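Local coordinates for protein xyloglucanase (Paenibacillus pabuli, PDB 2JEP) that hydrolyses the beta-1,4-glucan backbone of xyloglucan, a plant cell-wall polysaccharide, as a glycoside hydrolase of family 5, at residues Pro72-Lys84 / Leu373-Ile387. Sequence-based numbering, arbitrary orientation.
Sequences PELIKKVKAAGFK and LFNRSNNTVTQQNII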
ATOM      1  N   PRO A  72      10.110  -8.030 -16.452  1.00  8.95           N
ATOM      2  CA  PRO A  72       9.957  -6.638 -16.813  1.00  8.95           C
ATOM      3  C   PRO A  72       8.762  -6.374 -17.720  1.00  8.88           C
ATOM      4  O   PRO A  72       8.191  -5.278 -17.706  1.00  8.81           O
ATOM      5  CB  PRO A  72      11.280  -6.288 -17.514  1.00 10.14           C
ATOM      6  CG  PRO A  72      12.079  -7.465 -17.514  1.00 11.99           C
ATOM      7  CD  PRO A  72      11.423  -8.576 -16.801  1.00  9.13           C
ATOM      8  N   GLU A  73       8.384  -7.376 -18.517  1.00  8.60           N
ATOM      9  CA  GLU A  73       7.274  -7.215 -19.447  1.00  8.83           C
ATOM     10  C   GLU A  73       5.962  -6.898 -18.728  1.00  8.60           C
ATOM     11  O   GLU A  73       5.136  -6.166 -19.254  1.00  9.04           O
ATOM     12  CB  GLU A  73       7.101  -8.458 -20.319  1.00  9.42           C
ATOM     13  CG  GLU A  73       8.220  -8.642 -21.372  1.00  9.92           C
ATOM     14  CD  GLU A  73       9.503  -9.258 -20.860  1.00 11.67           C
ATOM     15  OE1 GLU A  73       9.634  -9.597 -19.677  1.00 10.13           O
ATOM     16  OE2 GLU A  73      10.410  -9.407 -21.708  1.00 17.41           O
ATOM     17  N   LEU A  74       5.746  -7.472 -17.554  1.00  8.39           N
ATOM     18  CA  LEU A  74       4.524  -7.173 -16.800  1.00  8.57           C
ATOM     19  C   LEU A  74       4.478  -5.699 -16.433  1.00  8.25           C
ATOM     20  O   LEU A  74       3.461  -5.023 -16.599  1.00  8.95           O
ATOM     21  CB  LEU A  74       4.412  -8.058 -15.550  1.00  8.68           C
ATOM     22  CG  LEU A  74       3.205  -7.788 -14.658  1.00  8.97           C
ATOM     23  CD1 LEU A  74       1.858  -7.928 -15.406  1.00 10.64           C
ATOM     24  CD2 LEU A  74       3.255  -8.678 -13.411  1.00  9.80           C
ATOM     25  N   ILE A  75       5.590  -5.192 -15.928  1.00  8.36           N
ATOM     26  CA  ILE A  75       5.636  -3.801 -15.508  1.00  8.99           C
ATOM     27  C   ILE A  75       5.476  -2.862 -16.707  1.00  8.84           C
ATOM     28  O   ILE A  75       4.779  -1.844 -16.618  1.00  8.83           O
ATOM     29  CB  ILE A  75       6.936  -3.510 -14.738  1.00  9.14           C
ATOM     30  CG1 ILE A  75       7.076  -4.428 -13.498  1.00 10.82           C
ATOM     31  CG2 ILE A  75       6.994  -2.044 -14.321  1.00 10.95           C
ATOM     32  CD1 ILE A  75       5.813  -4.513 -12.587  1.00 13.94           C
ATOM     33  N   LYS A  76       6.034  -3.244 -17.856  1.00  8.81           N
ATOM     34  CA  LYS A  76       5.843  -2.456 -19.065  1.00  9.33           C
ATOM     35  C   LYS A  76       4.384  -2.429 -19.490  1.00  9.07           C
ATOM     36  O   LYS A  76       3.897  -1.391 -19.965  1.00  9.47           O
ATOM     37  CB  LYS A  76       6.748  -2.958 -20.187  1.00 10.71           C
ATOM     38  CG  LYS A  76       8.200  -2.612 -19.968  1.00 15.29           C
ATOM     39  CD  LYS A  76       9.067  -3.098 -21.122  1.00 20.46           C
ATOM     40  CE  LYS A  76      10.518  -2.637 -20.972  1.00 25.19           C
ATOM     41  NZ  LYS A  76      11.476  -3.482 -21.748  1.00 29.04           N
ATOM     42  N   LYS A  77       3.685  -3.541 -19.324  1.00  9.02           N
ATOM     43  CA  LYS A  77       2.260  -3.613 -19.674  1.00  9.62           C
ATOM     44  C   LYS A  77       1.422  -2.714 -18.769  1.00  9.12           C
ATOM     45  O   LYS A  77       0.512  -2.003 -19.231  1.00  9.74           O
ATOM     46  CB  LYS A  77       1.796  -5.066 -19.587  1.00 10.35           C
ATOM     47  CG  LYS A  77       0.430  -5.358 -20.149  1.00 11.85           C
ATOM     48  CD  LYS A  77       0.436  -5.335 -21.673  1.00 15.82           C
ATOM     49  CE  LYS A  77      -0.972  -5.517 -22.212  1.00 18.09           C
ATOM     50  NZ  LYS A  77      -0.992  -5.476 -23.699  1.00 21.22           N
ATOM     51  N   VAL A  78       1.740  -2.725 -17.476  1.00  8.32           N
ATOM     52  CA  VAL A  78       1.033  -1.877 -16.515  1.00  8.22           C
ATOM     53  C   VAL A  78       1.284  -0.392 -16.859  1.00  8.01           C
ATOM     54  O   VAL A  78       0.347   0.440 -16.848  1.00  8.67           O
ATOM     55  CB  VAL A  78       1.461  -2.245 -15.077  1.00  7.65           C
ATOM     56  CG1 VAL A  78       0.944  -1.242 -14.077  1.00  8.74           C
ATOM     57  CG2 VAL A  78       0.978  -3.647 -14.727  1.00  8.47           C
ATOM     58  N   LYS A  79       2.536  -0.040 -17.169  1.00  8.90           N
ATOM     59  CA  LYS A  79       2.840   1.328 -17.596  1.00  9.51           C
ATOM     60  C   LYS A  79       2.048   1.703 -18.867  1.00  9.86           C
ATOM     61  O   LYS A  79       1.531   2.814 -18.987  1.00  9.75           O
ATOM     62  CB  LYS A  79       4.350   1.469 -17.840  1.00  9.60           C
ATOM     63  CG  LYS A  79       4.806   2.771 -18.517  1.00 10.67           C
ATOM     64  CD  LYS A  79       6.297   2.780 -18.642  1.00 11.32           C
ATOM     65  CE  LYS A  79       6.782   3.909 -19.526  1.00 14.53           C
ATOM     66  NZ  LYS A  79       8.290   3.933 -19.627  1.00 15.14           N
ATOM     67  N   ALA A  80       1.989   0.787 -19.828  1.00  9.15           N
ATOM     68  CA  ALA A  80       1.281   1.047 -21.088  1.00 10.05           C
ATOM     69  C   ALA A  80      -0.202   1.312 -20.847  1.00 10.32           C
ATOM     70  O   ALA A  80      -0.848   2.009 -21.622  1.00 12.11           O
ATOM     71  CB  ALA A  80       1.499  -0.127 -22.086  1.00 11.35           C
ATOM     72  N   ALA A  81      -0.747   0.738 -19.774  1.00  9.83           N
ATOM     73  CA  ALA A  81      -2.156   0.957 -19.401  1.00  9.70           C
ATOM     74  C   ALA A  81      -2.382   2.313 -18.741  1.00  9.11           C
ATOM     75  O   ALA A  81      -3.534   2.664 -18.554  1.00 11.14           O
ATOM     76  CB  ALA A  81      -2.664  -0.155 -18.473  1.00  9.98           C
ATOM     77  N   GLY A  82      -1.317   3.050 -18.403  1.00  9.82           N
ATOM     78  CA  GLY A  82      -1.415   4.403 -17.934  1.00  9.11           C
ATOM     79  C   GLY A  82      -1.063   4.637 -16.481  1.00  8.74           C
ATOM     80  O   GLY A  82      -1.037   5.778 -16.029  1.00  9.86           O
ATOM     81  N   PHE A  83      -0.786   3.569 -15.743  1.00  8.84           N
ATOM     82  CA  PHE A  83      -0.404   3.720 -14.342  1.00  8.44           C
ATOM     83  C   PHE A  83       0.995   4.345 -14.274  1.00  8.86           C
ATOM     84  O   PHE A  83       1.889   3.975 -15.048  1.00 10.06           O
ATOM     85  CB  PHE A  83      -0.430   2.354 -13.655  1.00  8.64           C
ATOM     86  CG  PHE A  83      -1.795   1.742 -13.572  1.00  8.16           C
ATOM     87  CD1 PHE A  83      -2.666   2.086 -12.540  1.00  8.28           C
ATOM     88  CD2 PHE A  83      -2.213   0.817 -14.491  1.00  8.85           C
ATOM     89  CE1 PHE A  83      -3.909   1.516 -12.432  1.00  8.87           C
ATOM     90  CE2 PHE A  83      -3.480   0.227 -14.406  1.00  9.71           C
ATOM     91  CZ  PHE A  83      -4.327   0.584 -13.361  1.00  9.02           C
ATOM     92  N   LYS A  84       1.194   5.255 -13.319  1.00  8.39           N
ATOM     93  CA  LYS A  84       2.443   5.988 -13.179  1.00  9.23           C
ATOM     94  C   LYS A  84       3.245   5.610 -11.928  1.00  8.09           C
ATOM     95  O   LYS A  84       4.396   6.036 -11.787  1.00  8.55           O
ATOM     96  CB  LYS A  84       2.171   7.488 -13.198  1.00  9.55           C
ATOM     97  CG  LYS A  84       1.864   8.021 -14.609  1.00 12.05           C
ATOM     98  CD  LYS A  84       1.573   9.516 -14.564  1.00 14.78           C
ATOM     99  CE  LYS A  84       1.574  10.095 -15.982  1.00 20.58           C
ATOM    100  NZ  LYS A  84       0.354   9.685 -16.723  1.00 25.91           N
ATOM    101  N   LEU A 373      -6.362  -7.154 -13.047  1.00  7.28           N
ATOM    102  CA  LEU A 373      -6.709  -6.467 -14.269  1.00  7.40           C
ATOM    103  C   LEU A 373      -5.912  -6.957 -15.474  1.00  7.58           C
ATOM    104  O   LEU A 373      -6.227  -6.576 -16.613  1.00  7.77           O
ATOM    105  CB  LEU A 373      -6.495  -4.953 -14.151  1.00  8.02           C
ATOM    106  CG  LEU A 373      -7.053  -4.284 -12.896  1.00  8.08           C
ATOM    107  CD1 LEU A 373      -6.701  -2.786 -12.900  1.00  9.61           C
ATOM    108  CD2 LEU A 373      -8.567  -4.527 -12.735  1.00  8.49           C
ATOM    109  N   PHE A 374      -4.875  -7.752 -15.208  1.00  7.95           N
ATOM    110  CA  PHE A 374      -3.984  -8.336 -16.221  1.00  8.09           C
ATOM    111  C   PHE A 374      -3.828  -9.823 -15.946  1.00  8.07           C
ATOM    112  O   PHE A 374      -3.898 -10.249 -14.798  1.00  7.83           O
ATOM    113  CB  PHE A 374      -2.596  -7.693 -16.147  1.00  8.84           C
ATOM    114  CG  PHE A 374      -2.613  -6.205 -16.306  1.00  8.38           C
ATOM    115  CD1 PHE A 374      -2.491  -5.611 -17.565  1.00  9.41           C
ATOM    116  CD2 PHE A 374      -2.706  -5.382 -15.200  1.00  8.61           C
ATOM    117  CE1 PHE A 374      -2.504  -4.238 -17.703  1.00 10.36           C
ATOM    118  CE2 PHE A 374      -2.723  -4.001 -15.334  1.00  9.68           C
ATOM    119  CZ  PHE A 374      -2.629  -3.431 -16.578  1.00  9.37           C
ATOM    120  N   ASN A 375      -3.618 -10.599 -17.010  1.00  8.64           N
ATOM    121  CA  ASN A 375      -3.213 -11.990 -16.862  0.50  9.06           C
ATOM    122  C   ASN A 375      -1.689 -12.006 -16.942  1.00  8.99           C
ATOM    123  O   ASN A 375      -1.090 -11.660 -17.959  1.00  9.44           O
ATOM    124  CB  ASN A 375      -3.868 -12.937 -17.874  0.50  9.29           C
ATOM    125  CG  ASN A 375      -3.428 -14.383 -17.673  0.50 11.00           C
ATOM    126  OD1 ASN A 375      -2.235 -14.659 -17.639  0.50 10.28           O
ATOM    127  ND2 ASN A 375      -4.379 -15.301 -17.519  0.50 12.41           N
ATOM    128  N   ARG A 376      -1.090 -12.339 -15.801  1.00  8.69           N
ATOM    129  CA  ARG A 376       0.355 -12.312 -15.676  1.00  8.65           C
ATOM    130  C   ARG A 376       1.031 -13.456 -16.420  1.00  8.93           C
ATOM    131  O   ARG A 376       2.187 -13.385 -16.712  1.00  9.31           O
ATOM    132  CB  ARG A 376       0.746 -12.300 -14.212  1.00  8.20           C
ATOM    133  CG  ARG A 376       0.233 -11.068 -13.510  1.00  7.68           C
ATOM    134  CD  ARG A 376       0.699 -10.893 -12.078  1.00  7.60           C
ATOM    135  NE  ARG A 376      -0.032  -9.790 -11.445  1.00  7.21           N
ATOM    136  CZ  ARG A 376       0.097  -9.440 -10.168  1.00  7.37           C
ATOM    137  NH1 ARG A 376       1.029  -9.978  -9.409  1.00  7.96           N
ATOM    138  NH2 ARG A 376      -0.694  -8.531  -9.643  1.00  7.30           N
ATOM    139  N   SER A 377       0.298 -14.498 -16.759  1.00 11.35           N
ATOM    140  CA  SER A 377       0.864 -15.550 -17.611  1.00 12.94           C
ATOM    141  C   SER A 377       1.173 -15.123 -19.019  1.00 13.67           C
ATOM    142  O   SER A 377       2.073 -15.707 -19.607  1.00 12.49           O
ATOM    143  CB  SER A 377      -0.108 -16.703 -17.705  1.00 14.82           C
ATOM    144  OG  SER A 377      -0.199 -17.260 -16.444  1.00 19.73           O
ATOM    145  N   ASN A 378       0.438 -14.150 -19.596  1.00 16.48           N
ATOM    146  CA  ASN A 378       0.715 -13.651 -20.975  0.70 16.25           C
ATOM    147  C   ASN A 378       0.726 -12.150 -21.208  1.00 16.97           C
ATOM    148  O   ASN A 378       0.738 -11.707 -22.365  1.00 17.91           O
ATOM    149  CB  ASN A 378      -0.153 -14.356 -22.023  0.70 17.32           C
ATOM    150  CG  ASN A 378      -1.606 -14.085 -21.851  0.70 15.47           C
ATOM    151  OD1 ASN A 378      -2.474 -14.794 -22.404  0.70 20.91           O
ATOM    152  ND2 ASN A 378      -1.905 -13.065 -21.107  0.70 12.33           N
ATOM    153  N   ASN A 379       0.739 -11.367 -20.135  1.00 14.68           N
ATOM    154  CA  ASN A 379       0.716  -9.929 -20.218  1.00 15.98           C
ATOM    155  C   ASN A 379      -0.349  -9.458 -21.111  1.00 16.12           C
ATOM    156  O   ASN A 379      -0.132  -8.586 -21.951  1.00 18.57           O
ATOM    157  CB  ASN A 379       2.047  -9.355 -20.694  1.00 16.35           C
ATOM    158  CG  ASN A 379       3.100  -9.661 -19.767  1.00 12.85           C
ATOM    159  OD1 ASN A 379       2.900  -9.455 -18.604  1.00 14.54           O
ATOM    160  ND2 ASN A 379       4.215 -10.292 -20.230  1.00 15.87           N
ATOM    161  N   THR A 380      -1.548  -9.974 -20.860  1.00 13.64           N
ATOM    162  CA  THR A 380      -2.695  -9.452 -21.523  1.00 13.50           C
ATOM    163  C   THR A 380      -3.567  -8.734 -20.508  1.00 11.89           C
ATOM    164  O   THR A 380      -3.532  -9.017 -19.302  1.00 11.85           O
ATOM    165  CB  THR A 380      -3.491 -10.556 -22.214  1.00 13.55           C
ATOM    166  OG1 THR A 380      -3.859 -11.539 -21.250  1.00 14.84           O
ATOM    167  CG2 THR A 380      -2.657 -11.183 -23.361  1.00 15.79           C
ATOM    168  N   VAL A 381      -4.316  -7.785 -21.002  1.00 11.33           N
ATOM    169  CA  VAL A 381      -5.331  -7.132 -20.192  1.00 10.71           C
ATOM    170  C   VAL A 381      -6.526  -8.045 -20.028  1.00  9.72           C
ATOM    171  O   VAL A 381      -7.003  -8.595 -21.011  1.00 11.15           O
ATOM    172  CB  VAL A 381      -5.801  -5.824 -20.879  1.00 11.75           C
ATOM    173  CG1 VAL A 381      -6.969  -5.195 -20.134  1.00 11.96           C
ATOM    174  CG2 VAL A 381      -4.622  -4.826 -21.013  1.00 13.14           C
ATOM    175  N   THR A 382      -7.026  -8.195 -18.807  1.00  8.47           N
ATOM    176  CA  THR A 382      -8.234  -8.962 -18.573  1.00  8.18           C
ATOM    177  C   THR A 382      -9.443  -8.114 -18.136  1.00  7.76           C
ATOM    178  O   THR A 382     -10.577  -8.596 -18.175  1.00  8.42           O
ATOM    179  CB  THR A 382      -8.003 -10.044 -17.510  1.00  8.30           C
ATOM    180  OG1 THR A 382      -7.479  -9.401 -16.353  1.00  9.65           O
ATOM    181  CG2 THR A 382      -7.045 -11.128 -18.027  1.00  9.69           C
ATOM    182  N   GLN A 383      -9.209  -6.866 -17.733  1.00  7.38           N
ATOM    183  CA  GLN A 383     -10.281  -5.979 -17.264  1.00  7.63           C
ATOM    184  C   GLN A 383     -10.122  -4.580 -17.844  1.00  8.06           C
ATOM    185  O   GLN A 383      -9.876  -3.615 -17.143  1.00  8.52           O
ATOM    186  CB  GLN A 383     -10.289  -5.937 -15.734  1.00  7.24           C
ATOM    187  CG  GLN A 383     -10.494  -7.285 -15.072  1.00  7.82           C
ATOM    188  CD  GLN A 383     -11.885  -7.869 -15.256  1.00  7.53           C
ATOM    189  OE1 GLN A 383     -12.833  -7.169 -15.635  1.00  9.81           O
ATOM    190  NE2 GLN A 383     -12.011  -9.167 -14.978  1.00  7.54           N
ATOM    191  N   GLN A 384     -10.266  -4.479 -19.158  1.00  9.12           N
ATOM    192  CA  GLN A 384     -10.101  -3.191 -19.836  1.00  9.58           C
ATOM    193  C   GLN A 384     -11.057  -2.144 -19.288  1.00  8.71           C
ATOM    194  O   GLN A 384     -10.698  -0.972 -19.157  1.00  9.39           O
ATOM    195  CB  GLN A 384     -10.358  -3.343 -21.348  1.00 10.64           C
ATOM    196  CG  GLN A 384     -10.048  -2.108 -22.131  1.00 12.31           C
ATOM    197  CD  GLN A 384      -8.592  -1.824 -22.131  1.00 11.44           C
ATOM    198  OE1 GLN A 384      -7.811  -2.675 -22.581  1.00 13.15           O
ATOM    199  NE2 GLN A 384      -8.169  -0.642 -21.605  1.00 14.49           N
ATOM    200  N   ASN A 385     -12.292  -2.545 -19.010  1.00  8.89           N
ATOM    201  CA  ASN A 385     -13.260  -1.556 -18.599  1.00  9.20           C
ATOM    202  C   ASN A 385     -12.947  -0.998 -17.200  1.00  7.98           C
ATOM    203  O   ASN A 385     -13.178   0.177 -16.949  1.00  9.19           O
ATOM    204  CB  ASN A 385     -14.700  -2.098 -18.672  1.00 10.18           C
ATOM    205  CG  ASN A 385     -15.292  -2.058 -20.085  1.00 14.31           C
ATOM    206  OD1 ASN A 385     -14.760  -1.427 -20.993  1.00 16.19           O
ATOM    207  ND2 ASN A 385     -16.435  -2.711 -20.250  1.00 20.65           N
ATOM    208  N   ILE A 386     -12.383  -1.824 -16.307  1.00  8.06           N
ATOM    209  CA  ILE A 386     -11.974  -1.304 -14.995  1.00  7.93           C
ATOM    210  C   ILE A 386     -10.756  -0.380 -15.162  1.00  7.91           C
ATOM    211  O   ILE A 386     -10.676   0.673 -14.534  1.00  8.42           O
ATOM    212  CB  ILE A 386     -11.687  -2.442 -13.969  1.00  7.57           C
ATOM    213  CG1 ILE A 386     -12.977  -3.210 -13.661  1.00  9.19           C
ATOM    214  CG2 ILE A 386     -11.034  -1.883 -12.687  1.00  8.72           C
ATOM    215  CD1 ILE A 386     -12.770  -4.466 -12.860  1.00  9.81           C
ATOM    216  N   ILE A 387      -9.802  -0.763 -16.009  1.00  8.39           N
ATOM    217  CA  ILE A 387      -8.686   0.129 -16.264  1.00  8.68           C
ATOM    218  C   ILE A 387      -9.186   1.448 -16.799  1.00  8.35           C
ATOM    219  O   ILE A 387      -8.760   2.527 -16.359  1.00  8.59           O
ATOM    220  CB  ILE A 387      -7.679  -0.502 -17.270  1.00  9.09           C
ATOM    221  CG1 ILE A 387      -7.019  -1.722 -16.637  1.00  9.36           C
ATOM    222  CG2 ILE A 387      -6.621   0.506 -17.705  1.00  9.54           C
ATOM    223  CD1 ILE A 387      -6.157  -2.563 -17.587  1.00 10.00           C
TER
HETATM  224  O   HOH W   1      -3.747  -6.907 -24.023  1.00 13.52           O
HETATM  225  O   HOH W   2       1.118  -7.803 -24.355  1.00 36.76           O
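Phe374 meets Val78 with one face of its ring and Ala81 with its edge. Val78 CG2 stands over the face, 4.2 Å from the centroid of the Phe374 ring and 25° off its normal, a CH-pi contact displaced toward the rim. Ala81 CB lies in the ring plane, 3.8 Å from Phe374 CZ, and also touches Ile387 CG2 in the first turn of helix 384-393. Trp46 of barrel strand 45-48 meets the rings of both Phe374 and Phe83. Replacing Phe374 by alanine is likely to leave Val78 CG2 and Ala81 CB without the ring they rest on and to open a gap beside Trp46, Lys77 CG and Phe83.

Lys77 can be traced outward. CB leads to CG, set anti to the backbone N (chi1 -169°), which passes Phe374 CD1 obliquely at 3.9 Å. The bend at chi2 (74°) carries the chain along the hairpin: CG, CD and CE all run past Asn379 O, Lys77 CE coming closest to that oxygen at 3.2 Å, and CE also touches Val381 CG2. NZ, at the tip, donates to two waters, one also accepting from Val381 N and the other donating to Asn379 O at 2.8 Å.

Nearer the start of helix 72-80, Leu74 CD2 rests 3.6 Å from Arg376 CD, while the guanidinium is held by Asp362, Gly49 and Gln51. The Asn379 amide lies against Glu73 and Leu74, with OD1 3.3 Å from Leu74 CA. Asn379 and Thr380 form a G1 beta bulge opposite Asn375.

The first helix following a strand of this TIM barrel thus meets the hairpin after the eighth strand by van der Waals packing of apolar side chains, methylenes and the Asn379 amide. With no direct hydrogen bond between the segments, the fit depends on shape, and the polar link of Lys77 passes through water.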